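Local structure of lipase (Penicillium expansum, 3G7N) at residues 19-24 against 61-66; 15-20 against 27-32; 55-60 against 125-130. The protein hydrolyses acylglycerol lipids such as triacylglycerols, releasing free fatty acids, as a secreted alkaline lipase of the alpha/beta-hydrolase fold. All blocks are in the same frame, centred on the assembly; numbering follows the deposited sequence.

Interaction 1. Residues 19-24 against 61-66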
loop_
_atom_site.group_PDB
_atom_site.type_symbol
_atom_site.label_atom_id
_atom_site.label_comp_id
_atom_site.label_asym_id
_atom_site.label_seq_id
_atom_site.Cartn_x
_atom_site.Cartn_y
_atom_site.Cartn_z
ATOM N N SER A 19 -8.913 -6.405 1.174
ATOM C CA SER A 19 -9.608 -7.546 1.800
ATOM C C SER A 19 -9.666 -8.762 0.869
ATOM O O SER A 19 -9.378 -9.898 1.266
ATOM C CB SER A 19 -11.023 -7.112 2.209
ATOM O OG SER A 19 -11.735 -8.158 2.880
ATOM N N ALA A 20 -9.928 -8.492 -0.415
ATOM C CA ALA A 20 -9.951 -9.555 -1.433
ATOM C C ALA A 20 -8.618 -10.293 -1.497
ATOM O O ALA A 20 -8.581 -11.490 -1.796
ATOM C CB ALA A 20 -10.324 -8.984 -2.811
ATOM N N ALA A 21 -7.518 -9.560 -1.333
ATOM C CA ALA A 21 -6.213 -10.186 -1.359
ATOM C C ALA A 21 -6.051 -11.183 -0.203
ATOM O O ALA A 21 -5.457 -12.247 -0.378
ATOM C CB ALA A 21 -5.131 -9.150 -1.307
ATOM N N TYR A 22 -6.595 -10.843 0.964
ATOM C CA TYR A 22 -6.594 -11.792 2.092
ATOM C C TYR A 22 -7.518 -12.982 1.814
ATOM O O TYR A 22 -7.165 -14.120 2.106
ATOM C CB TYR A 22 -7.044 -11.105 3.379
ATOM C CG TYR A 22 -6.043 -10.150 3.980
ATOM C CD1 TYR A 22 -4.908 -10.630 4.639
ATOM C CD2 TYR A 22 -6.280 -8.777 3.986
ATOM C CE1 TYR A 22 -4.016 -9.752 5.254
ATOM C CE2 TYR A 22 -5.417 -7.908 4.627
ATOM C CZ TYR A 22 -4.306 -8.406 5.279
ATOM O OH TYR A 22 -3.475 -7.535 5.920
ATOM N N THR A 23 -8.668 -12.734 1.194
ATOM C CA THR A 23 -9.629 -13.792 0.896
ATOM C C THR A 23 -9.100 -14.756 -0.161
ATOM O O THR A 23 -9.341 -15.960 -0.085
ATOM C CB THR A 23 -10.939 -13.163 0.407
ATOM O OG1 THR A 23 -11.506 -12.402 1.467
ATOM C CG2 THR A 23 -11.933 -14.218 -0.070
ATOM N N GLY A 24 -8.250 -14.258 -1.059
ATOM C CA GLY A 24 -7.753 -15.063 -2.174
ATOM C C GLY A 24 -8.820 -15.259 -3.233
ATOM O O GLY A 24 -8.905 -16.312 -3.860
ATOM N N ILE A 61 -2.110 -5.573 -6.314
ATOM C CA ILE A 61 -2.795 -5.652 -5.020
ATOM C C ILE A 61 -2.009 -6.621 -4.148
ATOM O O ILE A 61 -1.860 -7.796 -4.497
ATOM C CB ILE A 61 -4.228 -6.175 -5.174
ATOM C CG1 ILE A 61 -5.026 -5.357 -6.197
ATOM C CG2 ILE A 61 -4.945 -6.145 -3.826
ATOM C CD1 ILE A 61 -6.359 -5.998 -6.587
ATOM N N MET A 62 -1.432 -6.110 -3.067
ATOM C CA MET A 62 -0.571 -6.920 -2.211
ATOM C C MET A 62 -1.293 -7.340 -0.947
ATOM O O MET A 62 -1.969 -6.538 -0.302
ATOM C CB MET A 62 0.679 -6.143 -1.832
ATOM C CG MET A 62 1.549 -5.758 -3.058
ATOM S SD MET A 62 1.932 -7.129 -4.197
ATOM C CE MET A 62 2.960 -8.161 -3.144
ATOM N N ARG A 63 -1.096 -8.593 -0.564
ATOM C CA ARG A 63 -1.666 -9.096 0.690
ATOM C C ARG A 63 -0.774 -8.717 1.853
ATOM O O ARG A 63 0.456 -8.835 1.754
ATOM C CB ARG A 63 -1.866 -10.606 0.626
ATOM C CG ARG A 63 -2.754 -11.134 1.752
ATOM C CD ARG A 63 -2.700 -12.636 1.814
ATOM N NE ARG A 63 -1.427 -13.069 2.368
ATOM C CZ ARG A 63 -0.957 -14.303 2.280
ATOM N NH1 ARG A 63 -1.778 -15.303 1.972
ATOM N NH2 ARG A 63 0.264 -14.565 2.709
ATOM N N GLY A 64 -1.386 -8.478 3.017
ATOM C CA GLY A 64 -0.660 -8.484 4.291
ATOM C C GLY A 64 -0.281 -9.893 4.767
ATOM O O GLY A 64 -0.379 -10.880 4.026
ATOM N N SER A 65 0.299 -9.969 5.967
ATOM C CA SER A 65 0.686 -11.262 6.554
ATOM C C SER A 65 -0.567 -12.074 6.862
ATOM O O SER A 65 -1.600 -11.516 7.191
ATOM C CB SER A 65 1.495 -11.054 7.827
ATOM O OG SER A 65 2.339 -9.919 7.736
ATOM N N THR A 66 -0.441 -13.397 6.872
ATOM C CA THR A 66 -1.591 -14.226 7.243
ATOM C C THR A 66 -1.789 -14.280 8.757
ATOM O O THR A 66 -2.849 -14.696 9.230
ATOM C CB THR A 66 -1.510 -15.653 6.680
ATOM O OG1 THR A 66 -0.331 -16.304 7.174
ATOM C CG2 THR A 66 -1.491 -15.637 5.156
HETATM O O HOH W 1 -1.961 -8.728 7.968
#
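Ile61 meets the end of helix 8-23 through CG2, which rests against Ala21 CB at 3.9 Å while the longer CG1 branch points elsewhere. Next to it, the Met62 carbonyl skirts the same methyl group. Arg63 then runs its aliphatic part over the last helical turn: CD lies 3.5 Å from Ala21 O, and CG comes within 3.6 Å of Tyr22 CD1. Here the contact is made by the methylene groups, and the charged end turns away from the helix, NH2 reaching Asp44 in a salt bridge. A bend at chi3 (74°) turns NE back, and it donates to Gly64 O at 2.9 Å; the guanidinium and Tyr22 ring planes are 14° apart. Gly64, having no side chain, leaves room for the phenol, and Tyr22 OH comes within 3.4 Å of Gly64 CA. At Ser65 the carbonyl oxygen approaches the rim of the ring in its plane. Water 1 joins the two, donating to Ser65 O at 2.9 Å and hydrogen-bonding Tyr22 OH at 2.8 Å. The phenol is thus gripped twice, since Tyr22 OH is also hydrogen-bonded to His131 ND1, next to the nucleophile Ser132. The C-terminal turn of helix 8-23 thus lies beside the active site, where strand 57-62 runs out between strands 45-52 and 125-131, and Met62, pointing away from it, packs on Trp103 and Ile110 of helix 97-120.

Interaction 2. Residues 15-20 against 27-32. With SO4 (sulfate ion), chain E.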
loop_
_atom_site.group_PDB
_atom_site.type_symbol
_atom_site.label_atom_id
_atom_site.label_comp_id
_atom_site.label_asym_id
_atom_site.label_seq_id
_atom_site.Cartn_x
_atom_site.Cartn_y
_atom_site.Cartn_z
ATOM N N ALA A 15 -9.794 -0.552 0.307
ATOM C CA ALA A 15 -9.931 -1.479 1.424
ATOM C C ALA A 15 -10.617 -2.762 1.019
ATOM O O ALA A 15 -10.234 -3.837 1.467
ATOM C CB ALA A 15 -10.654 -0.806 2.573
ATOM N N LYS A 16 -11.614 -2.660 0.124
ATOM C CA LYS A 16 -12.236 -3.867 -0.421
ATOM C C LYS A 16 -11.258 -4.735 -1.217
ATOM O O LYS A 16 -11.222 -5.939 -1.063
ATOM C CB LYS A 16 -13.477 -3.537 -1.263
ATOM C CG LYS A 16 -14.632 -2.990 -0.418
ATOM C CD LYS A 16 -15.678 -2.239 -1.274
ATOM C CE LYS A 16 -16.436 -3.147 -2.194
ATOM N NZ LYS A 16 -17.498 -2.357 -2.894
ATOM N N LEU A 17 -10.453 -4.103 -2.070
ATOM C CA LEU A 17 -9.443 -4.827 -2.828
ATOM C C LEU A 17 -8.417 -5.471 -1.906
ATOM O O LEU A 17 -7.988 -6.604 -2.127
ATOM C CB LEU A 17 -8.735 -3.889 -3.807
ATOM C CG LEU A 17 -9.608 -3.324 -4.936
ATOM C CD1 LEU A 17 -8.817 -2.335 -5.754
ATOM C CD2 LEU A 17 -10.162 -4.422 -5.830
ATOM N N SER A 18 -8.009 -4.723 -0.886
ATOM C CA SER A 18 -7.055 -5.261 0.079
ATOM C C SER A 18 -7.628 -6.476 0.816
ATOM O O SER A 18 -6.930 -7.451 1.039
ATOM C CB SER A 18 -6.675 -4.191 1.086
ATOM O OG SER A 18 -5.969 -3.108 0.498
ATOM N N SER A 19 -8.913 -6.405 1.174
ATOM C CA SER A 19 -9.608 -7.546 1.800
ATOM C C SER A 19 -9.666 -8.762 0.869
ATOM O O SER A 19 -9.378 -9.898 1.266
ATOM C CB SER A 19 -11.023 -7.112 2.209
ATOM O OG SER A 19 -11.735 -8.158 2.880
ATOM N N ALA A 20 -9.928 -8.492 -0.415
ATOM C CA ALA A 20 -9.951 -9.555 -1.433
ATOM C C ALA A 20 -8.618 -10.293 -1.497
ATOM O O ALA A 20 -8.581 -11.490 -1.796
ATOM C CB ALA A 20 -10.324 -8.984 -2.811
ATOM N N GLY A 27 -10.460 -15.306 -9.889
ATOM C CA GLY A 27 -10.891 -14.684 -11.147
ATOM C C GLY A 27 -10.869 -13.164 -11.107
ATOM O O GLY A 27 -10.377 -12.509 -12.021
ATOM N N LYS A 28 -11.456 -12.594 -10.058
ATOM C CA LYS A 28 -11.662 -11.150 -9.965
ATOM C C LYS A 28 -11.710 -10.731 -8.514
ATOM O O LYS A 28 -12.084 -11.513 -7.634
ATOM C CB LYS A 28 -12.927 -10.711 -10.692
ATOM C CG LYS A 28 -14.130 -11.592 -10.445
ATOM C CD LYS A 28 -14.873 -11.186 -9.175
ATOM C CE LYS A 28 -15.646 -9.874 -9.328
ATOM N NZ LYS A 28 -16.617 -9.889 -10.461
ATOM N N ALA A 29 -11.328 -9.486 -8.275
ATOM C CA ALA A 29 -11.530 -8.859 -6.982
ATOM C C ALA A 29 -12.288 -7.591 -7.295
ATOM O O ALA A 29 -11.730 -6.643 -7.833
ATOM C CB ALA A 29 -10.192 -8.543 -6.338
ATOM N N PHE A 30 -13.591 -7.612 -7.017
ATOM C CA PHE A 30 -14.432 -6.502 -7.368
ATOM C C PHE A 30 -14.266 -6.129 -8.836
ATOM O O PHE A 30 -14.408 -7.022 -9.683
ATOM C CB PHE A 30 -14.237 -5.352 -6.377
ATOM C CG PHE A 30 -14.591 -5.736 -4.963
ATOM C CD1 PHE A 30 -15.920 -5.759 -4.569
ATOM C CD2 PHE A 30 -13.647 -6.333 -4.132
ATOM C CE1 PHE A 30 -16.286 -6.331 -3.357
ATOM C CE2 PHE A 30 -14.008 -6.816 -2.881
ATOM C CZ PHE A 30 -15.340 -6.847 -2.513
ATOM N N ASP A 31 -13.912 -4.891 -9.160
ATOM C CA ASP A 31 -13.827 -4.491 -10.571
ATOM C C ASP A 31 -12.515 -4.933 -11.255
ATOM O O ASP A 31 -12.334 -4.719 -12.460
ATOM C CB ASP A 31 -14.002 -2.990 -10.693
ATOM C CG ASP A 31 -12.978 -2.220 -9.888
ATOM O OD1 ASP A 31 -13.129 -2.175 -8.643
ATOM O OD2 ASP A 31 -12.002 -1.692 -10.461
ATOM N N VAL A 32 -11.587 -5.499 -10.489
ATOM C CA VAL A 32 -10.284 -5.910 -11.034
ATOM C C VAL A 32 -10.312 -7.369 -11.492
ATOM O O VAL A 32 -10.555 -8.298 -10.701
ATOM C CB VAL A 32 -9.152 -5.689 -10.003
ATOM C CG1 VAL A 32 -7.829 -6.283 -10.525
ATOM C CG2 VAL A 32 -9.024 -4.210 -9.682
HETATM S S SO4 E . -20.092 -4.625 -3.007
HETATM O O1 SO4 E . -19.701 -5.711 -2.111
HETATM O O2 SO4 E . -19.029 -4.214 -3.935
HETATM O O3 SO4 E . -21.286 -5.002 -3.770
HETATM O O4 SO4 E . -20.481 -3.474 -2.184
#
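Ala20 and Ala29 stand where the two backbones come nearest, CA to CA 5.8 Å, as helix 8-23 meets a type II' turn spanning Ala29 to Val32. Their methyl groups touch, CB to CB 3.6 Å, in a close fit that larger groups flank. Leu17 sends CD2 against the turn: it lies 3.4 Å from Ala29 O and 4.0 Å from Val32 CG2, the Leu17 and Val32 side chains crossing at about a right angle. The turn is the two-residue loop of a beta-hairpin, closed by reciprocal backbone hydrogen bonds between Ala29 and Val32, that links strand 28-29 to strand 32-40 at one border of the central sheet. Phe30 takes its first corner with positive phi (52°) and directs its ring at the helix. Lys16 lies across one face of that ring in a CH-pi contact, CE 3.8 Å from the ring centroid and 30° off the normal. Its CB covers the same face nearer the rim, 3.7 Å from Phe30 CE2, and the bend at chi3 (68°) returns CE over the ring. Beyond it, Lys16 NZ donates to O2 of a sulfate ion at 2.6 Å, probably acquired from the crystallisation liquor and also held by Ser258 OG. On the far corner of the turn, Asp31 reaches back to the helix through a salt bridge from OD2 to Arg13 NH2.

Interaction 3. Residues 55-60 against 125-130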
loop_
_atom_site.group_PDB
_atom_site.type_symbol
_atom_site.label_atom_id
_atom_site.label_comp_id
_atom_site.label_asym_id
_atom_site.label_seq_id
_atom_site.Cartn_x
_atom_site.Cartn_y
_atom_site.Cartn_z
ATOM N N LYS A 55 -12.353 1.097 -14.265
ATOM C CA LYS A 55 -11.516 2.221 -13.852
ATOM C C LYS A 55 -10.444 2.602 -14.874
ATOM O O LYS A 55 -9.750 3.590 -14.714
ATOM C CB LYS A 55 -10.858 1.922 -12.501
ATOM C CG LYS A 55 -11.841 1.718 -11.356
ATOM C CD LYS A 55 -12.634 2.992 -11.034
ATOM C CE LYS A 55 -13.298 2.877 -9.675
ATOM N NZ LYS A 55 -14.167 4.056 -9.415
ATOM N N LYS A 56 -10.271 1.740 -15.876
ATOM C CA LYS A 56 -9.163 1.852 -16.820
ATOM C C LYS A 56 -7.830 1.907 -16.094
ATOM O O LYS A 56 -6.994 2.782 -16.307
ATOM C CB LYS A 56 -9.346 3.058 -17.757
ATOM C CG LYS A 56 -10.581 2.936 -18.655
ATOM C CD LYS A 56 -10.643 4.092 -19.660
ATOM C CE LYS A 56 -11.645 3.823 -20.780
ATOM N NZ LYS A 56 -13.013 3.551 -20.257
ATOM N N THR A 57 -7.653 0.910 -15.227
ATOM C CA THR A 57 -6.399 0.782 -14.483
ATOM C C THR A 57 -5.804 -0.597 -14.615
ATOM O O THR A 57 -6.500 -1.583 -14.889
ATOM C CB THR A 57 -6.556 1.066 -12.986
ATOM O OG1 THR A 57 -7.491 0.130 -12.438
ATOM C CG2 THR A 57 -6.969 2.510 -12.727
ATOM N N ILE A 58 -4.493 -0.634 -14.422
ATOM C CA ILE A 58 -3.743 -1.860 -14.199
ATOM C C ILE A 58 -3.288 -1.825 -12.749
ATOM O O ILE A 58 -2.733 -0.818 -12.301
ATOM C CB ILE A 58 -2.529 -1.904 -15.147
ATOM C CG1 ILE A 58 -3.032 -2.032 -16.587
ATOM C CG2 ILE A 58 -1.553 -3.025 -14.777
ATOM C CD1 ILE A 58 -2.027 -1.607 -17.639
ATOM N N ALA A 59 -3.657 -2.874 -12.002
ATOM C CA ALA A 59 -3.610 -2.861 -10.532
ATOM C C ALA A 59 -2.654 -3.925 -10.017
ATOM O O ALA A 59 -2.633 -5.061 -10.495
ATOM C CB ALA A 59 -4.994 -3.126 -9.980
ATOM N N VAL A 60 -1.905 -3.532 -8.996
ATOM C CA VAL A 60 -1.072 -4.433 -8.192
ATOM C C VAL A 60 -1.600 -4.431 -6.761
ATOM O O VAL A 60 -1.579 -3.388 -6.087
ATOM C CB VAL A 60 0.395 -3.962 -8.187
ATOM C CG1 VAL A 60 1.246 -4.882 -7.324
ATOM C CG2 VAL A 60 0.962 -3.871 -9.629
ATOM N N THR A 125 -4.244 3.604 -16.666
ATOM C CA THR A 125 -3.286 4.130 -15.685
ATOM C C THR A 125 -2.956 3.022 -14.666
ATOM O O THR A 125 -3.505 1.906 -14.761
ATOM C CB THR A 125 -3.871 5.363 -14.966
ATOM O OG1 THR A 125 -5.070 4.997 -14.279
ATOM C CG2 THR A 125 -4.190 6.479 -16.000
ATOM N N LEU A 126 -2.056 3.314 -13.730
ATOM C CA LEU A 126 -1.562 2.301 -12.778
ATOM C C LEU A 126 -2.103 2.571 -11.385
ATOM O O LEU A 126 -2.240 3.724 -10.950
ATOM C CB LEU A 126 -0.035 2.306 -12.742
ATOM C CG LEU A 126 0.655 2.112 -14.092
ATOM C CD1 LEU A 126 2.166 2.081 -13.892
ATOM C CD2 LEU A 126 0.178 0.825 -14.774
ATOM N N GLU A 127 -2.299 1.491 -10.637
ATOM C CA GLU A 127 -2.598 1.619 -9.220
ATOM C C GLU A 127 -1.981 0.478 -8.439
ATOM O O GLU A 127 -1.797 -0.633 -8.950
ATOM C CB GLU A 127 -4.099 1.695 -8.980
ATOM C CG GLU A 127 -4.864 0.460 -9.313
ATOM C CD GLU A 127 -6.357 0.604 -9.021
ATOM O OE1 GLU A 127 -6.711 1.287 -8.020
ATOM O OE2 GLU A 127 -7.171 -0.048 -9.703
ATOM N N ALA A 128 -1.646 0.765 -7.184
ATOM C CA ALA A 128 -1.126 -0.251 -6.257
ATOM C C ALA A 128 -1.841 -0.074 -4.939
ATOM O O ALA A 128 -2.153 1.051 -4.542
ATOM C CB ALA A 128 0.360 -0.056 -6.065
ATOM N N VAL A 129 -2.120 -1.186 -4.258
ATOM C CA VAL A 129 -2.907 -1.119 -3.023
ATOM C C VAL A 129 -2.598 -2.322 -2.155
ATOM O O VAL A 129 -2.306 -3.417 -2.662
ATOM C CB VAL A 129 -4.421 -1.077 -3.368
ATOM C CG1 VAL A 129 -4.831 -2.252 -4.213
ATOM C CG2 VAL A 129 -5.271 -0.992 -2.142
ATOM N N GLY A 130 -2.753 -2.122 -0.846
ATOM C CA GLY A 130 -2.670 -3.233 0.082
ATOM C C GLY A 130 -2.783 -2.743 1.500
ATOM O O GLY A 130 -2.661 -1.563 1.776
HETATM O O HOH W 2 -7.625 5.482 -15.483
#
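Thr57 to Val60 pair in parallel register with Thr125 to Ala128, two neighbouring strands at the heart of the alpha/beta-hydrolase sheet, joined by a beta-alpha-beta crossover through helix 97-120. Five backbone hydrogen bonds run between them, from Thr125 N to Lys56 O through to Val129 N to Val60 O; in the shortest, Ile58 N reaches Thr125 O at 2.7 Å. On the face of Thr57, Ala59 and Glu127, the acid leaves its backbone by the crowded position (chi1 66°) and leans across to the other strand. Its CG lies 3.6 Å from Ala59 CB, and OE2 accepts from Thr57 OG1 at 2.8 Å, with the hydroxyl above the carboxylate plane. Arg13 of helix 8-23 adds a salt bridge to OE2, which probably offsets the charge of the buried carboxylate and would favour its ionised form. The opposite face, with Ile58 and Val60, packs on helix 97-120. A G1 bulge at Lys56 and Thr57, opposite Ser52, opens strand 57-62, while strand 125-131 runs on to the probable nucleophile elbow at Ser132. At the N-terminal end, water 2 donates to Lys56 O at 2.9 Å and lies 2.9 Å from Thr125 OG1, hydrogen-bonded to both.

From the N terminus, helix 8-23 opens two contacts. Interaction 2 closes first, folding the hairpin at 27-32 back on the helix after a short connection. Interaction 1 starts from the same stretch, sharing Ser19 and Ala20, but closes only at 61-66, after the antiparallel strands 32-40 and 45-52. Interaction 3 opens at 55-60, before interaction 1 has closed, so these two cross; it follows interaction 2 in series and closes beyond helix 97-120. Strand 57-62 serves both interactions 1 and 3, and Ile61 CG1 packs on Val129 CG1 at 3.7 Å. Together they tie one helix to the sheet's border hairpin and its central parallel strands.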